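PDB 5OCP: periplasmic binding protein/LacI transcriptional regulator from Shewanella sp. ANA-3, which binds L-arabinofuranose, in both its alpha and beta anomers, as the periplasmic binding component of an arabinose ABC transporter. Local coordinates for residues E11-R15 and V87-I91; A21-E25 and S244-G248. Numbering follows the deposited sequence.

Interaction 1 (E11-R15 and V87-I91). With FUB (beta-L-arabinofuranose), chain J; AHR (alpha-L-arabinofuranose), chain I.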
loop_
_atom_site.group_PDB
_atom_site.type_symbol
_atom_site.label_atom_id
_atom_site.label_comp_id
_atom_site.label_asym_id
_atom_site.label_seq_id
_atom_site.Cartn_x
_atom_site.Cartn_y
_atom_site.Cartn_z
ATOM N N GLU A 11 1.480 -1.420 9.967
ATOM C CA GLU A 11 2.579 -2.264 9.530
ATOM C C GLU A 11 3.735 -1.521 8.787
ATOM O O GLU A 11 4.844 -2.023 8.722
ATOM C CB GLU A 11 2.080 -3.427 8.653
ATOM C CG GLU A 11 1.538 -3.111 7.244
ATOM C CD GLU A 11 0.127 -2.513 7.184
ATOM O OE1 GLU A 11 -0.539 -2.356 8.229
ATOM O OE2 GLU A 11 -0.280 -2.080 6.079
ATOM N N SER A 12 3.422 -0.382 8.159
ATOM C CA SER A 12 4.373 0.359 7.332
ATOM C C SER A 12 4.157 1.814 7.668
ATOM O O SER A 12 3.053 2.258 8.024
ATOM C CB SER A 12 4.180 0.092 5.780
ATOM O OG SER A 12 2.921 0.638 5.402
ATOM N N GLY A 13 5.204 2.582 7.439
ATOM C CA GLY A 13 5.093 3.990 7.392
ATOM C C GLY A 13 4.094 4.532 6.391
ATOM O O GLY A 13 3.379 5.553 6.692
ATOM N N TRP A 14 3.936 3.886 5.245
ATOM C CA TRP A 14 2.841 4.251 4.366
ATOM C C TRP A 14 1.460 4.180 5.062
ATOM O O TRP A 14 0.655 5.156 5.021
ATOM C CB TRP A 14 2.814 3.459 3.027
ATOM C CG TRP A 14 1.708 3.999 2.182
ATOM C CD1 TRP A 14 1.804 5.102 1.287
ATOM C CD2 TRP A 14 0.332 3.619 2.140
ATOM N NE1 TRP A 14 0.570 5.358 0.730
ATOM C CE2 TRP A 14 -0.350 4.532 1.276
ATOM C CE3 TRP A 14 -0.439 2.654 2.795
ATOM C CZ2 TRP A 14 -1.704 4.408 0.998
ATOM C CZ3 TRP A 14 -1.761 2.530 2.501
ATOM C CH2 TRP A 14 -2.394 3.415 1.635
ATOM N N ARG A 15 1.205 3.057 5.728
ATOM C CA ARG A 15 -0.062 2.880 6.379
ATOM C C ARG A 15 -0.342 3.934 7.424
ATOM O O ARG A 15 -1.480 4.427 7.559
ATOM C CB ARG A 15 -0.094 1.501 6.992
ATOM C CG ARG A 15 -1.290 1.210 7.847
ATOM C CD ARG A 15 -2.545 0.843 7.143
ATOM N NE ARG A 15 -2.353 -0.129 6.049
ATOM C CZ ARG A 15 -3.202 -0.247 5.005
ATOM N NH1 ARG A 15 -4.272 0.465 4.962
ATOM N NH2 ARG A 15 -2.903 -1.009 3.932
ATOM N N VAL A 87 -11.764 1.295 0.757
ATOM C CA VAL A 87 -10.608 2.046 0.343
ATOM C C VAL A 87 -9.343 1.152 0.403
ATOM O O VAL A 87 -9.253 0.231 1.189
ATOM C CB VAL A 87 -10.332 3.279 1.191
ATOM C CG1 VAL A 87 -11.481 4.277 1.003
ATOM C CG2 VAL A 87 -10.154 2.941 2.660
ATOM N N ASP A 88 -8.429 1.459 -0.483
ATOM C CA ASP A 88 -7.068 0.898 -0.468
ATOM C C ASP A 88 -7.132 -0.499 -1.022
ATOM O O ASP A 88 -7.096 -0.649 -2.265
ATOM C CB ASP A 88 -6.412 1.115 0.912
ATOM C CG ASP A 88 -5.177 0.214 1.134
ATOM O OD1 ASP A 88 -4.487 -0.130 0.126
ATOM O OD2 ASP A 88 -4.922 -0.219 2.309
ATOM N N ARG A 89 -7.295 -1.520 -0.201
ATOM C CA ARG A 89 -7.397 -2.892 -0.684
ATOM C C ARG A 89 -8.828 -3.205 -1.129
ATOM O O ARG A 89 -9.677 -2.281 -1.276
ATOM C CB ARG A 89 -6.835 -3.884 0.329
ATOM C CG ARG A 89 -5.402 -3.550 0.705
ATOM C CD ARG A 89 -4.856 -4.504 1.760
ATOM N NE ARG A 89 -3.468 -4.095 2.143
ATOM C CZ ARG A 89 -2.806 -4.637 3.173
ATOM N NH1 ARG A 89 -3.347 -5.558 3.952
ATOM N NH2 ARG A 89 -1.596 -4.157 3.515
ATOM N N ASN A 90 -9.030 -4.453 -1.473
ATOM C CA ASN A 90 -10.342 -4.845 -2.027
ATOM C C ASN A 90 -10.962 -5.926 -1.168
ATOM O O ASN A 90 -10.333 -6.642 -0.392
ATOM C CB ASN A 90 -10.226 -5.355 -3.480
ATOM C CG ASN A 90 -11.530 -5.245 -4.286
ATOM O OD1 ASN A 90 -12.493 -4.622 -3.855
ATOM N ND2 ASN A 90 -11.574 -5.942 -5.417
ATOM N N ILE A 91 -12.252 -6.133 -1.397
ATOM C CA ILE A 91 -13.006 -7.234 -0.799
ATOM C C ILE A 91 -13.504 -8.124 -1.950
ATOM O O ILE A 91 -13.626 -7.652 -3.083
ATOM C CB ILE A 91 -14.170 -6.710 0.055
ATOM C CG1 ILE A 91 -15.198 -6.003 -0.806
ATOM C CG2 ILE A 91 -13.666 -5.822 1.201
ATOM C CD1 ILE A 91 -16.469 -5.558 -0.076
HETATM O O5 FUB J . -2.488 -1.621 0.761
HETATM C C5 FUB J . -1.396 -0.775 0.571
HETATM C C4 FUB J . -0.123 -1.428 1.082
HETATM O O4 FUB J . -0.256 -1.870 2.411
HETATM C C3 FUB J . 1.079 -0.473 1.014
HETATM O O3 FUB J . 1.607 -0.523 -0.275
HETATM C C2 FUB J . 1.970 -1.085 2.090
HETATM O O2 FUB J . 2.910 -0.194 2.644
HETATM C C1 FUB J . 1.001 -1.709 3.094
HETATM O O1 FUB J . 0.790 -0.800 4.058
HETATM O O5 AHR I . -2.489 -1.621 0.761
HETATM C C5 AHR I . -1.399 -0.774 0.565
HETATM C C4 AHR I . -0.126 -1.427 1.070
HETATM O O4 AHR I . -0.265 -1.849 2.405
HETATM C C3 AHR I . 1.077 -0.468 0.994
HETATM O O3 AHR I . 1.616 -0.530 -0.286
HETATM C C2 AHR I . 1.925 -1.042 2.117
HETATM O O2 AHR I . 2.899 -0.192 2.647
HETATM C C1 AHR I . 0.836 -1.299 3.144
HETATM O O1 AHR I . 1.274 -2.202 4.025
#
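Val87 closes strand 84-87 and hands the chain to the sugar site. Next, Asp88 turns its side chain toward the start of helix 13-29, and its OD2 accepts from Arg15 NH1 (2.8 Å) and Arg15 NH2 (2.7 Å), a salt bridge converging on a single oxygen. Its other oxygen, OD1, lies 2.6 Å from O5 of the arabinofuranose. Arg89 follows with an extended side chain: NE donates to sugar O5 at 3.0 Å and NH2 to O4 at 2.9 Å. Arg15 NH2 also donates to O4, at 3.2 Å, where Arg15 NH2 lies 3.4 Å from Arg89 NH2, over one face of the Arg89 guanidinium. Glu11, with Asp88, offsets these like charges: OE2 of Glu11 accepts from Arg15 NE at 2.8 Å and forms a longer salt bridge to Arg89 NH2 at 3.6 Å. The same OE2 lies 2.6 Å from O1 of either anomer, so one carboxylate oxygen meets both positions of the anomeric hydroxyl. Beyond Arg89, Asn90 N is hydrogen-bonded to Thr138 OG1 of the opposite lobe. The contact thus joins the N-terminal end of helix 13-29 to the C-terminal end of strand 84-87, which runs between parallel strands 59-62 and 101-104.

Interaction 2 (A21-E25 and S244-G248)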
loop_
_atom_site.group_PDB
_atom_site.type_symbol
_atom_site.label_atom_id
_atom_site.label_comp_id
_atom_site.label_asym_id
_atom_site.label_seq_id
_atom_site.Cartn_x
_atom_site.Cartn_y
_atom_site.Cartn_z
ATOM N N ALA A 21 -3.461 11.018 7.007
ATOM C CA ALA A 21 -4.163 11.666 5.895
ATOM C C ALA A 21 -5.674 11.620 5.980
ATOM O O ALA A 21 -6.334 12.637 5.796
ATOM C CB ALA A 21 -3.771 11.078 4.574
ATOM N N VAL A 22 -6.229 10.465 6.357
ATOM C CA VAL A 22 -7.675 10.375 6.517
ATOM C C VAL A 22 -8.165 11.306 7.647
ATOM O O VAL A 22 -9.212 11.971 7.476
ATOM C CB VAL A 22 -8.167 8.934 6.751
ATOM C CG1 VAL A 22 -9.668 8.962 6.879
ATOM C CG2 VAL A 22 -7.894 8.029 5.533
ATOM N N LYS A 23 -7.428 11.331 8.751
ATOM C CA LYS A 23 -7.735 12.206 9.931
ATOM C C LYS A 23 -7.650 13.701 9.502
ATOM O O LYS A 23 -8.561 14.517 9.767
ATOM C CB LYS A 23 -6.786 11.907 11.057
ATOM C CG LYS A 23 -7.067 10.593 11.741
ATOM C CD LYS A 23 -5.956 10.272 12.693
ATOM C CE LYS A 23 -6.232 9.047 13.507
ATOM N NZ LYS A 23 -5.126 8.773 14.460
ATOM N N ALA A 24 -6.606 14.027 8.769
ATOM C CA ALA A 24 -6.464 15.392 8.240
ATOM C C ALA A 24 -7.582 15.766 7.249
ATOM O O ALA A 24 -8.073 16.932 7.333
ATOM C CB ALA A 24 -5.100 15.578 7.617
ATOM N N GLU A 25 -7.991 14.874 6.324
ATOM C CA GLU A 25 -9.059 15.143 5.391
ATOM C C GLU A 25 -10.406 15.251 6.147
ATOM O O GLU A 25 -11.274 16.120 5.806
ATOM C CB GLU A 25 -9.200 14.103 4.326
ATOM C CG GLU A 25 -8.012 14.064 3.328
ATOM C CD GLU A 25 -7.816 12.689 2.664
ATOM O OE1 GLU A 25 -7.804 11.577 3.305
ATOM O OE2 GLU A 25 -7.690 12.709 1.469
ATOM N N SER A 244 -0.611 7.367 -3.314
ATOM C CA SER A 244 -1.229 8.505 -2.583
ATOM C C SER A 244 -1.957 8.066 -1.292
ATOM O O SER A 244 -2.758 7.166 -1.355
ATOM C CB SER A 244 -2.248 9.176 -3.474
ATOM O OG SER A 244 -2.875 10.192 -2.688
ATOM N N PRO A 245 -1.659 8.700 -0.203
ATOM C CA PRO A 245 -2.411 8.376 1.038
ATOM C C PRO A 245 -3.731 9.152 1.143
ATOM O O PRO A 245 -4.453 8.975 2.140
ATOM C CB PRO A 245 -1.443 8.731 2.111
ATOM C CG PRO A 245 -0.662 9.858 1.579
ATOM C CD PRO A 245 -0.516 9.561 0.109
ATOM N N TYR A 246 -4.137 9.897 0.087
ATOM C CA TYR A 246 -5.378 10.722 0.095
ATOM C C TYR A 246 -6.605 10.128 -0.496
ATOM O O TYR A 246 -7.262 10.749 -1.264
ATOM C CB TYR A 246 -5.076 12.083 -0.513
ATOM C CG TYR A 246 -3.994 12.714 0.205
ATOM C CD1 TYR A 246 -4.205 13.210 1.498
ATOM C CD2 TYR A 246 -2.733 12.847 -0.373
ATOM C CE1 TYR A 246 -3.219 13.771 2.211
ATOM C CE2 TYR A 246 -1.715 13.391 0.372
ATOM C CZ TYR A 246 -1.997 13.858 1.611
ATOM O OH TYR A 246 -1.031 14.416 2.352
ATOM N N LEU A 247 -6.946 8.887 -0.104
ATOM C CA LEU A 247 -8.085 8.196 -0.588
ATOM C C LEU A 247 -9.335 8.590 0.188
ATOM O O LEU A 247 -10.456 8.333 -0.274
ATOM C CB LEU A 247 -7.894 6.705 -0.370
ATOM C CG LEU A 247 -6.699 6.126 -1.088
ATOM C CD1 LEU A 247 -6.611 4.701 -0.639
ATOM C CD2 LEU A 247 -6.970 6.202 -2.573
ATOM N N GLY A 248 -9.152 9.224 1.345
ATOM C CA GLY A 248 -10.248 9.641 2.168
ATOM C C GLY A 248 -11.098 10.667 1.433
ATOM O O GLY A 248 -12.310 10.597 1.461
#
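This contact belongs to the hinge of a two-lobed periplasmic binding protein: residues 244-248 lead from strand 239-242, in the sheet of one lobe, into helix 248-259, which packs beside helix 13-29 of the other. An ST turn shapes the crossing, with Tyr246 N donating to Ser244 OG at 3.1 Å. Helix 13-29 meets it through residues one turn apart. Ala21 points toward the hinge, and its CB lies 4.1 Å from Pro245 CB, 3.6 Å from Tyr246 CE1 and 3.3 Å from Pro245 O, so the small methyl group lets the backbones approach to 6.0 Å between the CA atoms of Ala21 and Tyr246. One turn on, Glu25 reaches across; its OE2 sits 3.3 Å from Tyr246 CB, near the plane of the tyrosine ring at its edge, and accepts a weak hydrogen bond from Gly249 N at the start of helix 248-259. Val22 packs on Phe252 of that helix, and its CA is 5.1 Å from Gly248 CA. Such proximity fits a glycine: a CB built at position 248 would clash with Glu25 OE1, an oxygen that already lies 3.3 Å from Gly248 CA.

Both interactions draw on helix 13-29: interaction 1 uses its sugar-facing N-terminal end, interaction 2 its middle, with Ala21 about two turns beyond Trp14. Their centres are 12 Å apart, yet they touch directly. Trp14 CZ2 lies 3.8 Å from Ser244 O and 4.0 Å from Pro245 CA, while Trp14 NE1 is hydrogen-bonded to O of the pocket residue Leu243, just before the hinge segment. A second bridge is Leu247, whose CD1 packs 3.7 Å from Asp88 N and whose side chain is about 8 Å from the alpha anomer between nearest atoms. The hinge crossing at 244-248 therefore packs against residues that line the sugar pocket, without forming its first shell.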